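BH1974 protein (Bacillus halodurans, PDB 3ON5) belongs to the XdhC/CoxI family and, as in relatives, probably helps supply xanthine dehydrogenase with its molybdenum cofactor. Local coordinates at residues 36-41 and 53-58; 40-45 and 116-121. All blocks are in the same frame, centred on the assembly; numbering follows the deposited sequence.

Both contacts lie in one antiparallel sheet and use the strand 36-46, which runs between 55-59 and 113-121. Contact 1 (36-41 with 53-58) pairs it with the second arm of its own hairpin; contact 2 (40-45 with 116-121) pairs it with a strand that returns much later in the chain. Their centres are about 8 Å apart, and T40 and I41 belong to both. The two also touch directly: M38 N lies 2.8 Å from E120 O, a probable hydrogen bond, and A39 CB rests 3.7 Å from V117 CG1. Contact 1 is buried almost throughout, whereas contact 2 becomes more exposed toward H43.

Contact 1. Residues 36-41 and 53-58; sequences RVMATI and GAMMLF
With chi1 at -167°, M38 points CG directly opposite its amide N and runs on extended, while M55 carries CG anti to its own carbonyl carbon (chi1 -69°); the two selenomethionine chains therefore slant across one another. T40 lies alongside M55 on the same face, its OG1 3.5 Å from M55 CG, and L57 completes this row by setting CD2 4.1 Å from M38 CG. Y196 of strand 191-196 and L25 of helix 22-30 also pack against this face. On the other face, the F58 ring presents an edge to A39: CE2 is 3.6 Å from A39 CB, which lies in the ring plane. The ring also meets L77 and A81 of helix 73-87, and V37 next to it packs on W105 of a second subunit. Between the faces the backbones are laced in antiparallel register. V37 and F58 exchange two bonds, N to O 2.8 Å each way; A39 N reaches M56 O at 2.8 Å, and the return bond from M56 N to A39 O is weak. Beyond T40, I41 N bonds to A54 O at 2.9 Å and G53 N to I41 O at 2.7 Å. This is an antiparallel beta hairpin within the sheet of the XdhC and CoxI family region, with helix 22-30 on the M38, M55 and L57 face and helix 73-87 on the F58 face.

Contact 2. Residues 40-45 and 116-121; sequences TIIHVE and SVLLEP
I42 and L118 slant across each other on the same side of the strand pair, I42 bringing CG2 to 3.7 Å from L118 CB, with its CD1 also close. Its CG1 stands between the backbone N and the carbonyl carbon (chi1 60°), and this places CG1 3.5 Å from S116 O. Cutting I42 back to an alanine is likely to strip L118 CB of the CG2 and CD1 carbons packed on it and to open a gap beside S116 O. H43 sets its CB against S116, 3.8 Å from OG, while its NE2 makes a weak bond to E45 OE2. I42 and H43 stand opposite the single S116, so the register slips by one in a classic beta bulge: I42 N bonds to S116 O, and S116 N to H43 O, each at 3.0 Å. Before the bulge, L118 N gives T40 O a nearly straight bond of 2.8 Å (175° at the hydrogen). T40 OG1 lies 2.7 Å from a water that also bonds to E120 OE1, a carboxylate salt-bridged to K147. Strand 91-96 flanks 113-121 on its far side, T92 touching both I42 and L118, and on the opposite face from L118, L119 packs against K80 and V84 of helix 73-87.

Contact 1. Residues 36-41 and 53-58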
ATOM      1  N   ARG A  36      -4.923  19.140 -14.198  1.00 41.25           N
ATOM      2  CA  ARG A  36      -5.033  17.943 -15.032  1.00 38.78           C
ATOM      3  C   ARG A  36      -4.744  18.252 -16.482  1.00 42.64           C
ATOM      4  O   ARG A  36      -5.163  19.291 -16.993  1.00 42.07           O
ATOM      5  CB  ARG A  36      -6.406  17.279 -14.953  1.00 35.30           C
ATOM      6  CG  ARG A  36      -6.762  16.606 -13.670  1.00 44.30           C
ATOM      7  CD  ARG A  36      -8.123  15.917 -13.810  1.00 48.78           C
ATOM      8  NE  ARG A  36      -8.580  15.341 -12.543  1.00 50.87           N
ATOM      9  CZ  ARG A  36      -9.326  15.985 -11.648  1.00 70.12           C
ATOM     10  NH1 ARG A  36      -9.743  17.225 -11.886  1.00 64.43           N
ATOM     11  NH2 ARG A  36      -9.671  15.389 -10.514  1.00 53.61           N
ATOM     12  N   VAL A  37      -4.039  17.326 -17.151  1.00 39.86           N
ATOM     13  CA  VAL A  37      -3.755  17.359 -18.582  1.00 39.34           C
ATOM     14  C   VAL A  37      -4.446  16.141 -19.160  1.00 45.56           C
ATOM     15  O   VAL A  37      -4.406  15.057 -18.587  1.00 43.80           O
ATOM     16  CB  VAL A  37      -2.259  17.454 -18.933  1.00 41.79           C
ATOM     17  CG1 VAL A  37      -2.024  17.325 -20.431  1.00 41.85           C
ATOM     18  CG2 VAL A  37      -1.685  18.758 -18.426  1.00 41.80           C
HETATM   19  N   MSE A  38      -5.174  16.355 -20.225  1.00 46.22           N
HETATM   20  CA  MSE A  38      -5.907  15.306 -20.873  1.00 47.78           C
HETATM   21  C   MSE A  38      -5.131  14.828 -22.083  1.00 50.58           C
HETATM   22  O   MSE A  38      -4.749  15.654 -22.920  1.00 50.73           O
HETATM   23  CB  MSE A  38      -7.271  15.836 -21.253  1.00 52.10           C
HETATM   24  CG  MSE A  38      -8.233  14.779 -21.660  1.00 63.04           C
HETATM   25 SE   MSE A  38      -9.759  15.685 -22.422  0.75 77.15          SE
HETATM   26  CE  MSE A  38     -10.904  13.999 -22.458  1.00 73.88           C
ATOM     27  N   ALA A  39      -4.864  13.497 -22.157  1.00 44.93           N
ATOM     28  CA  ALA A  39      -4.180  12.859 -23.285  1.00 44.48           C
ATOM     29  C   ALA A  39      -5.180  12.122 -24.133  1.00 47.71           C
ATOM     30  O   ALA A  39      -5.975  11.362 -23.601  1.00 46.19           O
ATOM     31  CB  ALA A  39      -3.095  11.916 -22.804  1.00 44.93           C
ATOM     32  N   THR A  40      -5.175  12.371 -25.444  1.00 46.14           N
ATOM     33  CA  THR A  40      -6.099  11.732 -26.377  1.00 46.31           C
ATOM     34  C   THR A  40      -5.307  11.189 -27.563  1.00 52.30           C
ATOM     35  O   THR A  40      -4.482  11.908 -28.136  1.00 52.81           O
ATOM     36  CB  THR A  40      -7.195  12.729 -26.815  1.00 47.15           C
ATOM     37  OG1 THR A  40      -7.795  13.306 -25.662  1.00 48.87           O
ATOM     38  CG2 THR A  40      -8.279  12.091 -27.668  1.00 41.58           C
ATOM     39  N   ILE A  41      -5.563   9.920 -27.924  1.00 50.85           N
ATOM     40  CA  ILE A  41      -4.943   9.310 -29.101  1.00 53.12           C
ATOM     41  C   ILE A  41      -5.720   9.824 -30.312  1.00 57.56           C
ATOM     42  O   ILE A  41      -6.841   9.370 -30.555  1.00 56.60           O
ATOM     43  CB  ILE A  41      -4.869   7.760 -29.039  1.00 56.47           C
ATOM     44  CG1 ILE A  41      -4.137   7.287 -27.791  1.00 55.69           C
ATOM     45  CG2 ILE A  41      -4.162   7.249 -30.262  1.00 59.75           C
ATOM     46  CD1 ILE A  41      -4.196   5.797 -27.615  1.00 66.48           C
ATOM     47  N   GLY A  53      -9.017   7.755 -30.333  1.00 66.87           N
ATOM     48  CA  GLY A  53     -10.114   8.309 -29.544  1.00 64.27           C
ATOM     49  C   GLY A  53      -9.986   8.016 -28.061  1.00 62.93           C
ATOM     50  O   GLY A  53     -10.700   8.613 -27.245  1.00 61.18           O
ATOM     51  N   ALA A  54      -9.070   7.085 -27.712  1.00 56.36           N
ATOM     52  CA  ALA A  54      -8.791   6.677 -26.347  1.00 53.56           C
ATOM     53  C   ALA A  54      -8.224   7.834 -25.561  1.00 56.04           C
ATOM     54  O   ALA A  54      -7.369   8.564 -26.065  1.00 55.41           O
ATOM     55  CB  ALA A  54      -7.831   5.513 -26.340  1.00 54.29           C
HETATM   56  N   MSE A  55      -8.721   8.015 -24.336  1.00 52.30           N
HETATM   57  CA  MSE A  55      -8.319   9.099 -23.460  1.00 52.17           C
HETATM   58  C   MSE A  55      -7.749   8.602 -22.151  1.00 54.86           C
HETATM   59  O   MSE A  55      -7.964   7.464 -21.720  1.00 56.42           O
HETATM   60  CB  MSE A  55      -9.489  10.022 -23.165  1.00 55.23           C
HETATM   61  CG  MSE A  55      -9.926  10.809 -24.342  1.00 65.00           C
HETATM   62 SE   MSE A  55     -11.667  11.506 -23.990  0.75 75.18          SE
HETATM   63  CE  MSE A  55     -12.088  11.978 -25.913  1.00 73.41           C
HETATM   64  N   MSE A  56      -7.060   9.514 -21.494  1.00 48.77           N
HETATM   65  CA  MSE A  56      -6.309   9.321 -20.282  1.00 46.53           C
HETATM   66  C   MSE A  56      -6.094  10.654 -19.575  1.00 50.13           C
HETATM   67  O   MSE A  56      -5.859  11.669 -20.247  1.00 50.28           O
HETATM   68  CB  MSE A  56      -4.975   8.698 -20.699  1.00 48.33           C
HETATM   69  CG  MSE A  56      -4.135   8.310 -19.583  1.00 54.50           C
HETATM   70 SE   MSE A  56      -2.464   7.695 -20.275  0.75 61.98          SE
HETATM   71  CE  MSE A  56      -1.829   7.266 -18.430  1.00 58.49           C
ATOM     72  N   LEU A  57      -6.135  10.657 -18.237  1.00 44.85           N
ATOM     73  CA  LEU A  57      -5.935  11.871 -17.466  1.00 43.07           C
ATOM     74  C   LEU A  57      -4.630  11.845 -16.698  1.00 45.85           C
ATOM     75  O   LEU A  57      -4.379  10.922 -15.945  1.00 46.81           O
ATOM     76  CB  LEU A  57      -7.092  12.079 -16.487  1.00 42.46           C
ATOM     77  CG  LEU A  57      -8.413  12.543 -17.090  1.00 47.98           C
ATOM     78  CD1 LEU A  57      -9.545  12.404 -16.086  1.00 48.93           C
ATOM     79  CD2 LEU A  57      -8.325  13.984 -17.592  1.00 50.87           C
ATOM     80  N   PHE A  58      -3.808  12.872 -16.882  1.00 41.20           N
ATOM     81  CA  PHE A  58      -2.581  13.086 -16.122  1.00 40.81           C
ATOM     82  C   PHE A  58      -2.886  14.116 -15.085  1.00 47.67           C
ATOM     83  O   PHE A  58      -3.355  15.208 -15.408  1.00 48.03           O
ATOM     84  CB  PHE A  58      -1.391  13.484 -17.007  1.00 42.54           C
ATOM     85  CG  PHE A  58      -0.915  12.353 -17.885  1.00 43.22           C
ATOM     86  CD1 PHE A  58       0.016  11.431 -17.414  1.00 43.88           C
ATOM     87  CD2 PHE A  58      -1.427  12.186 -19.171  1.00 44.88           C
ATOM     88  CE1 PHE A  58       0.408  10.353 -18.190  1.00 44.44           C
ATOM     89  CE2 PHE A  58      -1.022  11.113 -19.957  1.00 47.69           C
ATOM     90  CZ  PHE A  58      -0.115  10.193 -19.451  1.00 45.45           C
TER

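Contact 2. Residues 40-45 and 116-121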
ATOM      1  N   THR A  40      -5.175  12.371 -25.444  1.00 46.14           N
ATOM      2  CA  THR A  40      -6.099  11.732 -26.377  1.00 46.31           C
ATOM      3  C   THR A  40      -5.307  11.189 -27.563  1.00 52.30           C
ATOM      4  O   THR A  40      -4.482  11.908 -28.136  1.00 52.81           O
ATOM      5  CB  THR A  40      -7.195  12.729 -26.815  1.00 47.15           C
ATOM      6  OG1 THR A  40      -7.795  13.306 -25.662  1.00 48.87           O
ATOM      7  CG2 THR A  40      -8.279  12.091 -27.668  1.00 41.58           C
ATOM      8  N   ILE A  41      -5.563   9.920 -27.924  1.00 50.85           N
ATOM      9  CA  ILE A  41      -4.943   9.310 -29.101  1.00 53.12           C
ATOM     10  C   ILE A  41      -5.720   9.824 -30.312  1.00 57.56           C
ATOM     11  O   ILE A  41      -6.841   9.370 -30.555  1.00 56.60           O
ATOM     12  CB  ILE A  41      -4.869   7.760 -29.039  1.00 56.47           C
ATOM     13  CG1 ILE A  41      -4.137   7.287 -27.791  1.00 55.69           C
ATOM     14  CG2 ILE A  41      -4.162   7.249 -30.262  1.00 59.75           C
ATOM     15  CD1 ILE A  41      -4.196   5.797 -27.615  1.00 66.48           C
ATOM     16  N   ILE A  42      -5.142  10.800 -31.028  1.00 55.10           N
ATOM     17  CA  ILE A  42      -5.792  11.444 -32.172  1.00 56.46           C
ATOM     18  C   ILE A  42      -5.428  10.729 -33.482  1.00 64.78           C
ATOM     19  O   ILE A  42      -6.066  11.011 -34.504  1.00 67.12           O
ATOM     20  CB  ILE A  42      -5.455  12.950 -32.263  1.00 59.41           C
ATOM     21  CG1 ILE A  42      -3.924  13.192 -32.417  1.00 59.79           C
ATOM     22  CG2 ILE A  42      -6.064  13.691 -31.063  1.00 58.57           C
ATOM     23  CD1 ILE A  42      -3.494  14.611 -32.617  1.00 66.24           C
ATOM     24  N   HIS A  43      -4.417   9.824 -33.467  1.00 61.60           N
ATOM     25  CA  HIS A  43      -4.031   9.041 -34.649  1.00 62.74           C
ATOM     26  C   HIS A  43      -3.230   7.800 -34.258  1.00 63.97           C
ATOM     27  O   HIS A  43      -2.447   7.823 -33.295  1.00 61.14           O
ATOM     28  CB  HIS A  43      -3.227   9.871 -35.651  1.00 65.63           C
ATOM     29  CG  HIS A  43      -3.131   9.228 -37.003  1.00 72.39           C
ATOM     30  ND1 HIS A  43      -4.256   9.071 -37.814  1.00 76.05           N
ATOM     31  CD2 HIS A  43      -2.042   8.771 -37.678  1.00 75.84           C
ATOM     32  CE1 HIS A  43      -3.820   8.494 -38.926  1.00 77.44           C
ATOM     33  NE2 HIS A  43      -2.495   8.308 -38.898  1.00 77.84           N
ATOM     34  N   VAL A  44      -3.452   6.705 -35.008  1.00 60.40           N
ATOM     35  CA  VAL A  44      -2.773   5.423 -34.832  1.00 59.90           C
ATOM     36  C   VAL A  44      -2.374   4.898 -36.194  1.00 67.65           C
ATOM     37  O   VAL A  44      -3.196   4.851 -37.114  1.00 69.34           O
ATOM     38  CB  VAL A  44      -3.618   4.372 -34.057  1.00 62.00           C
ATOM     39  CG1 VAL A  44      -2.967   2.993 -34.066  1.00 62.71           C
ATOM     40  CG2 VAL A  44      -3.848   4.792 -32.631  1.00 59.19           C
ATOM     41  N   GLU A  45      -1.112   4.499 -36.308  1.00 65.12           N
ATOM     42  CA  GLU A  45      -0.545   3.857 -37.481  1.00 67.66           C
ATOM     43  C   GLU A  45       0.005   2.509 -37.021  1.00 73.39           C
ATOM     44  O   GLU A  45       0.839   2.474 -36.122  1.00 72.16           O
ATOM     45  CB  GLU A  45       0.514   4.751 -38.142  1.00 70.16           C
ATOM     46  CG  GLU A  45      -0.052   6.012 -38.770  1.00 83.11           C
ATOM     47  CD  GLU A  45       0.936   7.042 -39.290  1.00109.13           C
ATOM     48  OE1 GLU A  45       2.077   7.107 -38.772  1.00 96.05           O
ATOM     49  OE2 GLU A  45       0.545   7.825 -40.189  1.00104.63           O
ATOM     50  N   SER A 116      -0.021   9.072 -32.149  1.00 55.16           N
ATOM     51  CA  SER A 116      -0.043  10.524 -31.990  1.00 54.48           C
ATOM     52  C   SER A 116      -0.965  10.870 -30.792  1.00 56.69           C
ATOM     53  O   SER A 116      -2.193  10.637 -30.826  1.00 55.96           O
ATOM     54  CB  SER A 116      -0.493  11.200 -33.285  1.00 59.88           C
ATOM     55  OG  SER A 116       0.232  10.746 -34.421  1.00 70.84           O
ATOM     56  N   VAL A 117      -0.352  11.357 -29.710  1.00 51.57           N
ATOM     57  CA  VAL A 117      -1.060  11.715 -28.480  1.00 50.00           C
ATOM     58  C   VAL A 117      -1.181  13.234 -28.403  1.00 52.89           C
ATOM     59  O   VAL A 117      -0.167  13.927 -28.520  1.00 52.33           O
ATOM     60  CB  VAL A 117      -0.336  11.133 -27.223  1.00 52.88           C
ATOM     61  CG1 VAL A 117      -1.116  11.425 -25.941  1.00 51.06           C
ATOM     62  CG2 VAL A 117      -0.078   9.633 -27.370  1.00 52.87           C
ATOM     63  N   LEU A 118      -2.413  13.748 -28.230  1.00 49.32           N
ATOM     64  CA  LEU A 118      -2.663  15.180 -28.063  1.00 49.22           C
ATOM     65  C   LEU A 118      -2.895  15.489 -26.578  1.00 52.42           C
ATOM     66  O   LEU A 118      -3.863  14.996 -25.980  1.00 49.93           O
ATOM     67  CB  LEU A 118      -3.845  15.672 -28.921  1.00 49.95           C
ATOM     68  CG  LEU A 118      -4.350  17.121 -28.677  1.00 54.22           C
ATOM     69  CD1 LEU A 118      -3.344  18.171 -29.149  1.00 55.34           C
ATOM     70  CD2 LEU A 118      -5.641  17.351 -29.377  1.00 55.88           C
ATOM     71  N   LEU A 119      -2.006  16.322 -26.002  1.00 49.75           N
ATOM     72  CA  LEU A 119      -2.049  16.732 -24.597  1.00 48.58           C
ATOM     73  C   LEU A 119      -2.659  18.129 -24.489  1.00 49.83           C
ATOM     74  O   LEU A 119      -2.154  19.058 -25.113  1.00 50.96           O
ATOM     75  CB  LEU A 119      -0.631  16.689 -23.985  1.00 48.91           C
ATOM     76  CG  LEU A 119       0.040  15.308 -23.913  1.00 53.24           C
ATOM     77  CD1 LEU A 119       1.516  15.419 -23.915  1.00 54.43           C
ATOM     78  CD2 LEU A 119      -0.383  14.558 -22.709  1.00 55.64           C
ATOM     79  N   GLU A 120      -3.784  18.252 -23.762  1.00 42.41           N
ATOM     80  CA  GLU A 120      -4.522  19.505 -23.543  1.00 40.38           C
ATOM     81  C   GLU A 120      -4.627  19.836 -22.077  1.00 43.33           C
ATOM     82  O   GLU A 120      -5.079  18.981 -21.312  1.00 40.88           O
ATOM     83  CB  GLU A 120      -5.932  19.427 -24.120  1.00 41.13           C
ATOM     84  CG  GLU A 120      -5.999  19.441 -25.629  1.00 53.33           C
ATOM     85  CD  GLU A 120      -7.391  19.104 -26.116  1.00 75.55           C
ATOM     86  OE1 GLU A 120      -7.826  17.951 -25.882  1.00 56.97           O
ATOM     87  OE2 GLU A 120      -8.055  19.994 -26.698  1.00 69.68           O
ATOM     88  N   PRO A 121      -4.254  21.066 -21.636  1.00 40.69           N
ATOM     89  CA  PRO A 121      -4.426  21.383 -20.209  1.00 39.55           C
ATOM     90  C   PRO A 121      -5.900  21.588 -19.901  1.00 43.25           C
ATOM     91  O   PRO A 121      -6.571  22.344 -20.609  1.00 44.79           O
ATOM     92  CB  PRO A 121      -3.599  22.656 -20.013  1.00 42.11           C
ATOM     93  CG  PRO A 121      -3.428  23.243 -21.370  1.00 47.56           C
ATOM     94  CD  PRO A 121      -3.718  22.211 -22.406  1.00 42.81           C
TER
HETATM   95  O   HOH W   1      -6.492  15.597 -25.037  1.00 25.34           O